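Local coordinates for protein cleavage stimulation factor 77 (Encephalitozoon cuniculi, PDB 2UY1) that probably serves as a dimeric, all-helical scaffold in mRNA 3'-end processing and may bind mRNA, at residues L285-I290 against L449-R454; A212-F217 against G434-Y439; K107-Y112 against E131-E136. All coordinates share one frame; numbering follows the deposited sequence.

In the fold
The three contacts show two ways in which an all-helical array is held: between consecutive helices (interaction 3) and by a returning C-terminal part (interactions 1 and 2). Interaction 3, far out in the array, pairs buried aromatic and aliphatic packing with a salt bridge. In the other two, helix 434-446 crosses helix 213-225 close to the chain centre, and the loop that follows it lies on helix 282-300. Interaction 2 is partly buried and mixes ring packing with one hydrogen bond; interaction 1 is buried and apolar. Interactions 1 and 3 lie on opposite sides of the chain's centre, their own centres about 60 Å apart.

Interaction 1: residues L285-I290 against L449-R454; sequences LDLLRI and LDLKIR
Leu287, on helix 282-300, and Leu451, in the irregular segment after helix 434-446, bring their backbones closest together here, with CA atoms 6.7 Å apart. Their side chains point toward the opposing segment and slide past each other in opposite directions, so that Leu287 CG rests on Leu451 CB at 3.7 Å. The two methyls of Leu287 divide the work. CD1 reaches the chain beyond Leu451, pressing on the Lys452 carbonyl carbon at 3.4 Å and approaching Ile453 CG1 at 4.1 Å, whereas CD2 stays over Leu451 CB. The contact illustrates how an all-helical superhelix of the suppressor-of-forked family can be covered by its own extended tail: the loop lays apolar side chains on a helical segment that ends about 160 residues earlier in the chain, and helix 319-333 closes round the same spot through Val321, Tyr324 and His320. Leu451 has CG beside its backbone N (chi1 -76°), which directs CD1 to the CD1 of Ile290, 4.0 Å away. Asp286 lends only CB to this apolar patch. Its carboxylate is engaged by other partners: OD1 accepts from Gly318 N and from Arg289 NH1; the latter, 2.9 Å from Asp286 OD1, comes from above the carboxylate plane. On the loop, Ile453 N is bonded to Asn447 OD1, while the Ile453 side chain packs back on Leu443 and Phe446.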
loop_
_atom_site.group_PDB
_atom_site.type_symbol
_atom_site.label_atom_id
_atom_site.label_comp_id
_atom_site.label_asym_id
_atom_site.label_seq_id
_atom_site.Cartn_x
_atom_site.Cartn_y
_atom_site.Cartn_z
ATOM N N LEU A 285 5.487 24.856 -2.965
ATOM C CA LEU A 285 5.865 25.807 -1.920
ATOM C C LEU A 285 5.791 25.139 -0.567
ATOM O O LEU A 285 6.620 25.377 0.267
ATOM C CB LEU A 285 5.025 27.102 -1.975
ATOM C CG LEU A 285 5.513 28.104 -3.057
ATOM C CD1 LEU A 285 4.654 29.377 -3.171
ATOM C CD2 LEU A 285 6.983 28.462 -2.833
ATOM N N ASP A 286 4.777 24.305 -0.362
ATOM C CA ASP A 286 4.633 23.628 0.909
ATOM C C ASP A 286 5.716 22.568 1.053
ATOM O O ASP A 286 6.244 22.412 2.122
ATOM C CB ASP A 286 3.235 22.991 1.045
ATOM C CG ASP A 286 2.128 24.016 1.355
ATOM O OD1 ASP A 286 2.371 25.107 1.965
ATOM O OD2 ASP A 286 0.981 23.674 1.007
ATOM N N LEU A 287 6.040 21.799 0.003
ATOM C CA LEU A 287 7.202 20.851 0.105
ATOM C C LEU A 287 8.532 21.588 0.443
ATOM O O LEU A 287 9.392 21.106 1.164
ATOM C CB LEU A 287 7.414 19.998 -1.188
ATOM C CG LEU A 287 6.876 18.563 -1.380
ATOM C CD1 LEU A 287 6.947 18.118 -2.849
ATOM C CD2 LEU A 287 7.608 17.631 -0.549
ATOM N N LEU A 288 8.729 22.724 -0.174
ATOM C CA LEU A 288 9.958 23.445 0.009
ATOM C C LEU A 288 10.021 23.974 1.446
ATOM O O LEU A 288 11.067 23.959 2.066
ATOM C CB LEU A 288 9.930 24.588 -0.976
ATOM C CG LEU A 288 10.394 26.033 -0.711
ATOM C CD1 LEU A 288 10.937 26.630 -2.000
ATOM C CD2 LEU A 288 9.235 26.863 -0.266
ATOM N N ARG A 289 8.889 24.419 1.964
ATOM C CA ARG A 289 8.819 24.962 3.370
ATOM C C ARG A 289 9.067 23.835 4.367
ATOM O O ARG A 289 9.806 24.016 5.343
ATOM C CB ARG A 289 7.460 25.592 3.614
ATOM C CG ARG A 289 7.279 27.024 2.961
ATOM C CD ARG A 289 5.787 27.218 2.802
ATOM N NE ARG A 289 5.440 28.484 2.125
ATOM C CZ ARG A 289 4.316 28.708 1.443
ATOM N NH1 ARG A 289 3.385 27.748 1.311
ATOM N NH2 ARG A 289 4.160 29.882 0.828
ATOM N N ILE A 290 8.427 22.687 4.176
ATOM C CA ILE A 290 8.681 21.530 5.057
ATOM C C ILE A 290 10.161 21.125 5.089
ATOM O O ILE A 290 10.780 20.876 6.155
ATOM C CB ILE A 290 7.747 20.349 4.602
ATOM C CG1 ILE A 290 6.317 20.551 5.114
ATOM C CG2 ILE A 290 8.281 18.994 4.970
ATOM C CD1 ILE A 290 5.316 19.490 4.439
ATOM N N LEU A 449 3.647 12.674 2.995
ATOM C CA LEU A 449 2.271 12.248 2.793
ATOM C C LEU A 449 1.958 12.170 1.302
ATOM O O LEU A 449 2.716 11.517 0.584
ATOM C CB LEU A 449 1.323 13.095 3.622
ATOM C CG LEU A 449 1.610 12.985 5.129
ATOM C CD1 LEU A 449 0.414 13.684 5.743
ATOM C CD2 LEU A 449 1.720 11.576 5.663
ATOM N N ASP A 450 0.943 12.868 0.808
ATOM C CA ASP A 450 0.685 12.900 -0.670
ATOM C C ASP A 450 1.468 14.032 -1.410
ATOM O O ASP A 450 1.248 14.263 -2.588
ATOM C CB ASP A 450 -0.811 13.078 -0.908
ATOM C CG ASP A 450 -1.334 14.333 -0.245
ATOM O OD1 ASP A 450 -1.291 14.376 0.990
ATOM O OD2 ASP A 450 -1.698 15.289 -0.955
ATOM N N LEU A 451 2.364 14.763 -0.734
ATOM C CA LEU A 451 3.160 15.767 -1.451
ATOM C C LEU A 451 4.377 15.060 -2.025
ATOM O O LEU A 451 5.118 14.407 -1.251
ATOM C CB LEU A 451 3.697 16.835 -0.514
ATOM C CG LEU A 451 2.768 17.904 0.005
ATOM C CD1 LEU A 451 3.503 18.769 1.001
ATOM C CD2 LEU A 451 2.267 18.729 -1.160
ATOM N N LYS A 452 4.564 15.147 -3.354
ATOM C CA LYS A 452 5.651 14.446 -4.048
ATOM C C LYS A 452 6.405 15.466 -4.879
ATOM O O LYS A 452 5.799 16.326 -5.483
ATOM C CB LYS A 452 5.143 13.365 -5.015
ATOM C CG LYS A 452 4.140 12.333 -4.486
ATOM C CD LYS A 452 4.683 11.648 -3.238
ATOM C CE LYS A 452 4.397 10.135 -3.230
ATOM N NZ LYS A 452 2.960 9.966 -3.267
ATOM N N ILE A 453 7.728 15.360 -4.891
ATOM C CA ILE A 453 8.581 16.081 -5.832
ATOM C C ILE A 453 8.313 15.534 -7.261
ATOM O O ILE A 453 8.060 14.343 -7.422
ATOM C CB ILE A 453 10.037 15.742 -5.501
ATOM C CG1 ILE A 453 10.453 16.348 -4.149
ATOM C CG2 ILE A 453 10.994 16.109 -6.645
ATOM C CD1 ILE A 453 11.823 15.829 -3.693
ATOM N N ARG A 454 8.380 16.382 -8.274
ATOM C CA ARG A 454 8.532 15.863 -9.636
ATOM C C ARG A 454 9.315 16.824 -10.551
ATOM O O ARG A 454 9.336 18.040 -10.362
ATOM C CB ARG A 454 7.185 15.627 -10.242
ATOM C CG ARG A 454 6.558 16.860 -10.703
ATOM C CD ARG A 454 5.063 16.654 -10.899
ATOM N NE ARG A 454 4.668 15.287 -11.301
ATOM C CZ ARG A 454 4.684 14.786 -12.540
ATOM N NH1 ARG A 454 5.146 15.499 -13.584
ATOM N NH2 ARG A 454 4.243 13.541 -12.721
#

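Interaction 2: residues A212-F217 against G434-Y439; sequences AEEVYF and GILGRY
Tyr439 reaches across from helix 434-446 to meet Glu214 with a ring face and Glu213 with its hydroxyl at the start of helix 213-225, and Phe217, one turn further along, packs against its backbone. This is a steep helix-helix crossing, where a C-terminal helix crosses the HAT-type helical array expected of this family: the short axes approach to 9.9 Å with 111° between their N-to-C directions, and a few large side chains carry the contact. The Tyr439 ring is used both on a face and at its rim. Over one face sits Glu214 CG, 3.6 Å from the ring centroid and only 5° off the normal, a nearly central CH-pi contact. Glu214 then bends at chi2, its carboxylate running roughly alongside the ring plane, and OE1 goes on to a salt bridge with Arg458. Glu213 comes to the rim instead. Its CG lies between the backbone N and the carbonyl carbon (chi1 80°), and the extended chain beyond brings the carboxylate to the phenol, crossing the tyrosine at about a right angle.

Phe217 takes a different part of the same residue. One face of its ring lies under Tyr439 CA, 4.0 Å from the ring centroid, while CD2 touches Tyr439 CB at 3.9 Å and the ring edge meets Ile435 O. Phe442 adds an edge-to-face partner. Arg438 brushes the ring with CB but leads away to the dimer partner, where its NH1 forms a salt bridge with Asp408 of the neighbouring subunit. At the far end of the phenol, Tyr439 OH donates to Glu213 OE2 over a very short 2.5 Å, with that oxygen near the ring plane.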
loop_
_atom_site.group_PDB
_atom_site.type_symbol
_atom_site.label_atom_id
_atom_site.label_comp_id
_atom_site.label_asym_id
_atom_site.label_seq_id
_atom_site.Cartn_x
_atom_site.Cartn_y
_atom_site.Cartn_z
ATOM N N ALA A 212 18.391 13.704 -16.056
ATOM C CA ALA A 212 17.845 12.924 -14.943
ATOM C C ALA A 212 18.518 13.235 -13.594
ATOM O O ALA A 212 19.662 12.883 -13.379
ATOM C CB ALA A 212 17.982 11.416 -15.220
ATOM N N GLU A 213 17.824 13.905 -12.695
ATOM C CA GLU A 213 18.406 14.142 -11.305
ATOM C C GLU A 213 19.113 12.925 -10.648
ATOM O O GLU A 213 20.159 13.112 -9.974
ATOM C CB GLU A 213 17.288 14.690 -10.400
ATOM C CG GLU A 213 16.317 13.630 -9.846
ATOM C CD GLU A 213 14.916 14.148 -9.573
ATOM O OE1 GLU A 213 14.498 15.134 -10.243
ATOM O OE2 GLU A 213 14.221 13.558 -8.702
ATOM N N GLU A 214 18.531 11.693 -10.729
ATOM C CA GLU A 214 19.198 10.457 -10.205
ATOM C C GLU A 214 20.684 10.326 -10.400
ATOM O O GLU A 214 21.364 9.834 -9.512
ATOM C CB GLU A 214 18.603 9.165 -10.777
ATOM C CG GLU A 214 17.164 8.899 -10.494
ATOM C CD GLU A 214 16.235 9.548 -11.544
ATOM O OE1 GLU A 214 16.514 10.653 -12.023
ATOM O OE2 GLU A 214 15.261 8.889 -11.930
ATOM N N VAL A 215 21.208 10.653 -11.561
ATOM C CA VAL A 215 22.525 10.266 -11.903
ATOM C C VAL A 215 23.536 11.217 -11.266
ATOM O O VAL A 215 24.650 10.826 -11.043
ATOM C CB VAL A 215 22.790 10.114 -13.456
ATOM C CG1 VAL A 215 22.009 8.889 -13.953
ATOM C CG2 VAL A 215 22.396 11.389 -14.275
ATOM N N TYR A 216 23.151 12.468 -11.111
ATOM C CA TYR A 216 23.974 13.439 -10.329
ATOM C C TYR A 216 23.994 13.062 -8.843
ATOM O O TYR A 216 24.992 13.134 -8.216
ATOM C CB TYR A 216 23.397 14.802 -10.475
ATOM C CG TYR A 216 23.446 15.283 -11.882
ATOM C CD1 TYR A 216 24.579 15.895 -12.400
ATOM C CD2 TYR A 216 22.336 15.098 -12.737
ATOM C CE1 TYR A 216 24.570 16.351 -13.732
ATOM C CE2 TYR A 216 22.324 15.521 -14.046
ATOM C CZ TYR A 216 23.433 16.118 -14.550
ATOM O OH TYR A 216 23.366 16.540 -15.866
ATOM N N PHE A 217 22.850 12.617 -8.306
ATOM C CA PHE A 217 22.841 11.989 -6.997
ATOM C C PHE A 217 23.781 10.815 -6.960
ATOM O O PHE A 217 24.497 10.709 -5.990
ATOM C CB PHE A 217 21.426 11.599 -6.574
ATOM C CG PHE A 217 21.359 10.806 -5.300
ATOM C CD1 PHE A 217 21.152 11.430 -4.070
ATOM C CD2 PHE A 217 21.541 9.435 -5.318
ATOM C CE1 PHE A 217 21.109 10.653 -2.899
ATOM C CE2 PHE A 217 21.523 8.687 -4.167
ATOM C CZ PHE A 217 21.294 9.301 -2.941
ATOM N N GLY A 434 20.969 -1.080 -4.121
ATOM C CA GLY A 434 22.147 -0.225 -4.293
ATOM C C GLY A 434 21.887 1.250 -4.479
ATOM O O GLY A 434 21.019 1.835 -3.810
ATOM N N ILE A 435 22.654 1.861 -5.383
ATOM C CA ILE A 435 22.650 3.297 -5.527
ATOM C C ILE A 435 21.255 3.864 -5.830
ATOM O O ILE A 435 20.890 4.922 -5.351
ATOM C CB ILE A 435 23.802 3.826 -6.515
ATOM C CG1 ILE A 435 24.018 5.320 -6.303
ATOM C CG2 ILE A 435 23.652 3.380 -8.026
ATOM C CD1 ILE A 435 24.536 5.601 -4.812
ATOM N N LEU A 436 20.449 3.149 -6.635
ATOM C CA LEU A 436 19.158 3.669 -6.992
ATOM C C LEU A 436 18.218 3.611 -5.776
ATOM O O LEU A 436 17.411 4.493 -5.566
ATOM C CB LEU A 436 18.561 2.875 -8.196
ATOM C CG LEU A 436 17.130 3.169 -8.659
ATOM C CD1 LEU A 436 16.864 4.647 -9.136
ATOM C CD2 LEU A 436 16.705 2.143 -9.759
ATOM N N GLY A 437 18.304 2.528 -5.038
ATOM C CA GLY A 437 17.598 2.373 -3.805
ATOM C C GLY A 437 17.952 3.491 -2.798
ATOM O O GLY A 437 17.080 3.947 -2.080
ATOM N N ARG A 438 19.226 3.855 -2.736
ATOM C CA ARG A 438 19.662 5.088 -2.005
ATOM C C ARG A 438 18.982 6.403 -2.480
ATOM O O ARG A 438 18.623 7.199 -1.655
ATOM C CB ARG A 438 21.210 5.234 -1.964
ATOM C CG ARG A 438 21.911 4.052 -1.319
ATOM C CD ARG A 438 23.424 4.193 -1.388
ATOM N NE ARG A 438 24.061 2.953 -0.911
ATOM C CZ ARG A 438 24.556 2.801 0.331
ATOM N NH1 ARG A 438 24.464 3.813 1.204
ATOM N NH2 ARG A 438 25.128 1.660 0.719
ATOM N N TYR A 439 18.845 6.620 -3.794
ATOM C CA TYR A 439 18.136 7.743 -4.376
ATOM C C TYR A 439 16.703 7.754 -3.827
ATOM O O TYR A 439 16.288 8.748 -3.252
ATOM C CB TYR A 439 18.120 7.676 -5.954
ATOM C CG TYR A 439 17.103 8.610 -6.551
ATOM C CD1 TYR A 439 17.361 9.942 -6.684
ATOM C CD2 TYR A 439 15.870 8.126 -7.007
ATOM C CE1 TYR A 439 16.397 10.817 -7.203
ATOM C CE2 TYR A 439 14.885 8.997 -7.507
ATOM C CZ TYR A 439 15.159 10.314 -7.611
ATOM O OH TYR A 439 14.204 11.156 -8.112
#

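Interaction 3: residues K107-Y112 against E131-E136; sequences KIRNGY and ENFELE
Arg109 and Glu134 join helix 101-116 to helix 123-137 through a two-pronged salt bridge. The arginine CB does not aim directly at the other helix; CG, roughly opposite the backbone N (chi1 -152°), begins the approach, passing 3.3 Å from Glu134 OE2. CD continues alongside the same oxygen, and a bend at chi3 then turns the guanidinium side-on to the carboxylate. NE donates at 2.6 Å to the syn lone pair of Glu134 OE2, and NH2 makes a longer bond of 3.3 Å to Glu134 OE1, so two bonds fix the rotation of nearly coplanar groups. The helices are successive ones of what is probably a HAT-type, repeat-built array and run roughly antiparallel, 146° between directions, their short axes 11.3 Å apart at the closest. Phe133 points toward the other helix and bridges part of this distance. Ile108 CG2 lies over one face of its ring, 4.0 Å from the centroid, and Arg109 NE passes at the ring's edge. Tyr112 meets it obliquely, Tyr112 CE2 being 4.2 Å from Phe133 CG. Helix 85-94 backs Ile108 and Tyr112 through Ile92, and Glu134 also packs on Ile145 and Val146 of helix 139-168.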
loop_
_atom_site.group_PDB
_atom_site.type_symbol
_atom_site.label_atom_id
_atom_site.label_comp_id
_atom_site.label_asym_id
_atom_site.label_seq_id
_atom_site.Cartn_x
_atom_site.Cartn_y
_atom_site.Cartn_z
ATOM N N LYS A 107 53.738 -0.984 -31.081
ATOM C CA LYS A 107 52.489 -0.263 -30.954
ATOM C C LYS A 107 51.246 -1.163 -31.059
ATOM O O LYS A 107 50.354 -1.083 -30.236
ATOM C CB LYS A 107 52.448 0.880 -31.973
ATOM C CG LYS A 107 53.416 2.040 -31.631
ATOM C CD LYS A 107 52.897 2.839 -30.439
ATOM C CE LYS A 107 53.818 4.003 -30.081
ATOM N NZ LYS A 107 52.970 5.122 -29.499
ATOM N N ILE A 108 51.183 -2.000 -32.078
ATOM C CA ILE A 108 50.097 -2.960 -32.195
ATOM C C ILE A 108 50.057 -3.975 -31.050
ATOM O O ILE A 108 48.986 -4.371 -30.590
ATOM C CB ILE A 108 50.188 -3.678 -33.513
ATOM C CG1 ILE A 108 49.977 -2.664 -34.620
ATOM C CG2 ILE A 108 49.156 -4.780 -33.574
ATOM C CD1 ILE A 108 50.157 -3.216 -35.982
ATOM N N ARG A 109 51.212 -4.415 -30.581
ATOM C CA ARG A 109 51.161 -5.223 -29.412
ATOM C C ARG A 109 50.583 -4.483 -28.203
ATOM O O ARG A 109 49.843 -5.085 -27.459
ATOM C CB ARG A 109 52.498 -5.875 -29.104
ATOM C CG ARG A 109 52.308 -7.164 -28.369
ATOM C CD ARG A 109 53.630 -7.842 -28.086
ATOM N NE ARG A 109 54.061 -8.585 -29.259
ATOM C CZ ARG A 109 55.247 -8.477 -29.827
ATOM N NH1 ARG A 109 56.170 -7.679 -29.299
ATOM N NH2 ARG A 109 55.521 -9.219 -30.890
ATOM N N ASN A 110 50.903 -3.197 -27.990
ATOM C CA ASN A 110 50.402 -2.510 -26.789
ATOM C C ASN A 110 48.882 -2.296 -26.921
ATOM O O ASN A 110 48.151 -2.420 -25.929
ATOM C CB ASN A 110 51.115 -1.176 -26.542
ATOM C CG ASN A 110 50.568 -0.410 -25.273
ATOM O OD1 ASN A 110 49.971 0.670 -25.400
ATOM N ND2 ASN A 110 50.789 -0.978 -24.063
ATOM N N GLY A 111 48.437 -2.004 -28.144
ATOM C CA GLY A 111 47.030 -1.862 -28.509
ATOM C C GLY A 111 46.197 -3.102 -28.187
ATOM O O GLY A 111 45.207 -2.997 -27.454
ATOM N N TYR A 112 46.600 -4.263 -28.732
ATOM C CA TYR A 112 45.984 -5.556 -28.388
ATOM C C TYR A 112 45.953 -5.844 -26.900
ATOM O O TYR A 112 44.998 -6.427 -26.404
ATOM C CB TYR A 112 46.691 -6.737 -29.056
ATOM C CG TYR A 112 46.235 -6.922 -30.454
ATOM C CD1 TYR A 112 44.876 -7.097 -30.740
ATOM C CD2 TYR A 112 47.132 -6.855 -31.511
ATOM C CE1 TYR A 112 44.424 -7.186 -32.015
ATOM C CE2 TYR A 112 46.684 -6.999 -32.792
ATOM C CZ TYR A 112 45.324 -7.171 -33.042
ATOM O OH TYR A 112 44.875 -7.301 -34.325
ATOM N N GLU A 131 45.895 -13.361 -31.746
ATOM C CA GLU A 131 46.601 -14.635 -31.861
ATOM C C GLU A 131 47.238 -14.745 -33.268
ATOM O O GLU A 131 48.426 -15.051 -33.382
ATOM C CB GLU A 131 45.684 -15.826 -31.511
ATOM C CG GLU A 131 46.285 -17.186 -31.932
ATOM C CD GLU A 131 45.631 -18.398 -31.273
ATOM O OE1 GLU A 131 44.386 -18.542 -31.289
ATOM O OE2 GLU A 131 46.377 -19.224 -30.728
ATOM N N ASN A 132 46.451 -14.411 -34.316
ATOM C CA ASN A 132 46.913 -14.346 -35.703
ATOM C C ASN A 132 48.150 -13.504 -35.915
ATOM O O ASN A 132 49.015 -13.854 -36.721
ATOM C CB ASN A 132 45.830 -13.778 -36.582
ATOM C CG ASN A 132 44.726 -14.764 -36.805
ATOM O OD1 ASN A 132 44.875 -15.925 -36.436
ATOM N ND2 ASN A 132 43.631 -14.338 -37.433
ATOM N N PHE A 133 48.232 -12.401 -35.180
ATOM C CA PHE A 133 49.309 -11.439 -35.290
ATOM C C PHE A 133 50.617 -11.994 -34.669
ATOM O O PHE A 133 51.709 -11.850 -35.237
ATOM C CB PHE A 133 48.839 -10.190 -34.554
ATOM C CG PHE A 133 49.910 -9.234 -34.230
ATOM C CD1 PHE A 133 50.432 -8.395 -35.216
ATOM C CD2 PHE A 133 50.396 -9.143 -32.936
ATOM C CE1 PHE A 133 51.434 -7.466 -34.917
ATOM C CE2 PHE A 133 51.403 -8.222 -32.635
ATOM C CZ PHE A 133 51.923 -7.390 -33.626
ATOM N N GLU A 134 50.503 -12.573 -33.478
ATOM C CA GLU A 134 51.668 -13.098 -32.761
ATOM C C GLU A 134 52.293 -14.321 -33.430
ATOM O O GLU A 134 53.522 -14.504 -33.364
ATOM C CB GLU A 134 51.325 -13.425 -31.294
ATOM C CG GLU A 134 51.021 -12.201 -30.396
ATOM C CD GLU A 134 52.235 -11.316 -30.105
ATOM O OE1 GLU A 134 53.373 -11.658 -30.540
ATOM O OE2 GLU A 134 52.047 -10.271 -29.412
ATOM N N LEU A 135 51.433 -15.195 -33.965
ATOM C CA LEU A 135 51.827 -16.471 -34.585
ATOM C C LEU A 135 52.514 -16.177 -35.913
ATOM O O LEU A 135 53.500 -16.835 -36.280
ATOM C CB LEU A 135 50.613 -17.360 -34.844
ATOM C CG LEU A 135 49.887 -17.963 -33.644
ATOM C CD1 LEU A 135 48.769 -18.857 -34.138
ATOM C CD2 LEU A 135 50.874 -18.722 -32.696
ATOM N N GLU A 136 51.985 -15.188 -36.627
ATOM C CA GLU A 136 52.561 -14.729 -37.894
ATOM C C GLU A 136 54.027 -14.340 -37.701
ATOM O O GLU A 136 54.856 -14.706 -38.506
ATOM C CB GLU A 136 51.726 -13.570 -38.458
ATOM C CG GLU A 136 51.989 -13.174 -39.904
ATOM C CD GLU A 136 53.275 -12.347 -40.102
ATOM O OE1 GLU A 136 53.664 -11.540 -39.193
ATOM O OE2 GLU A 136 53.888 -12.505 -41.198
#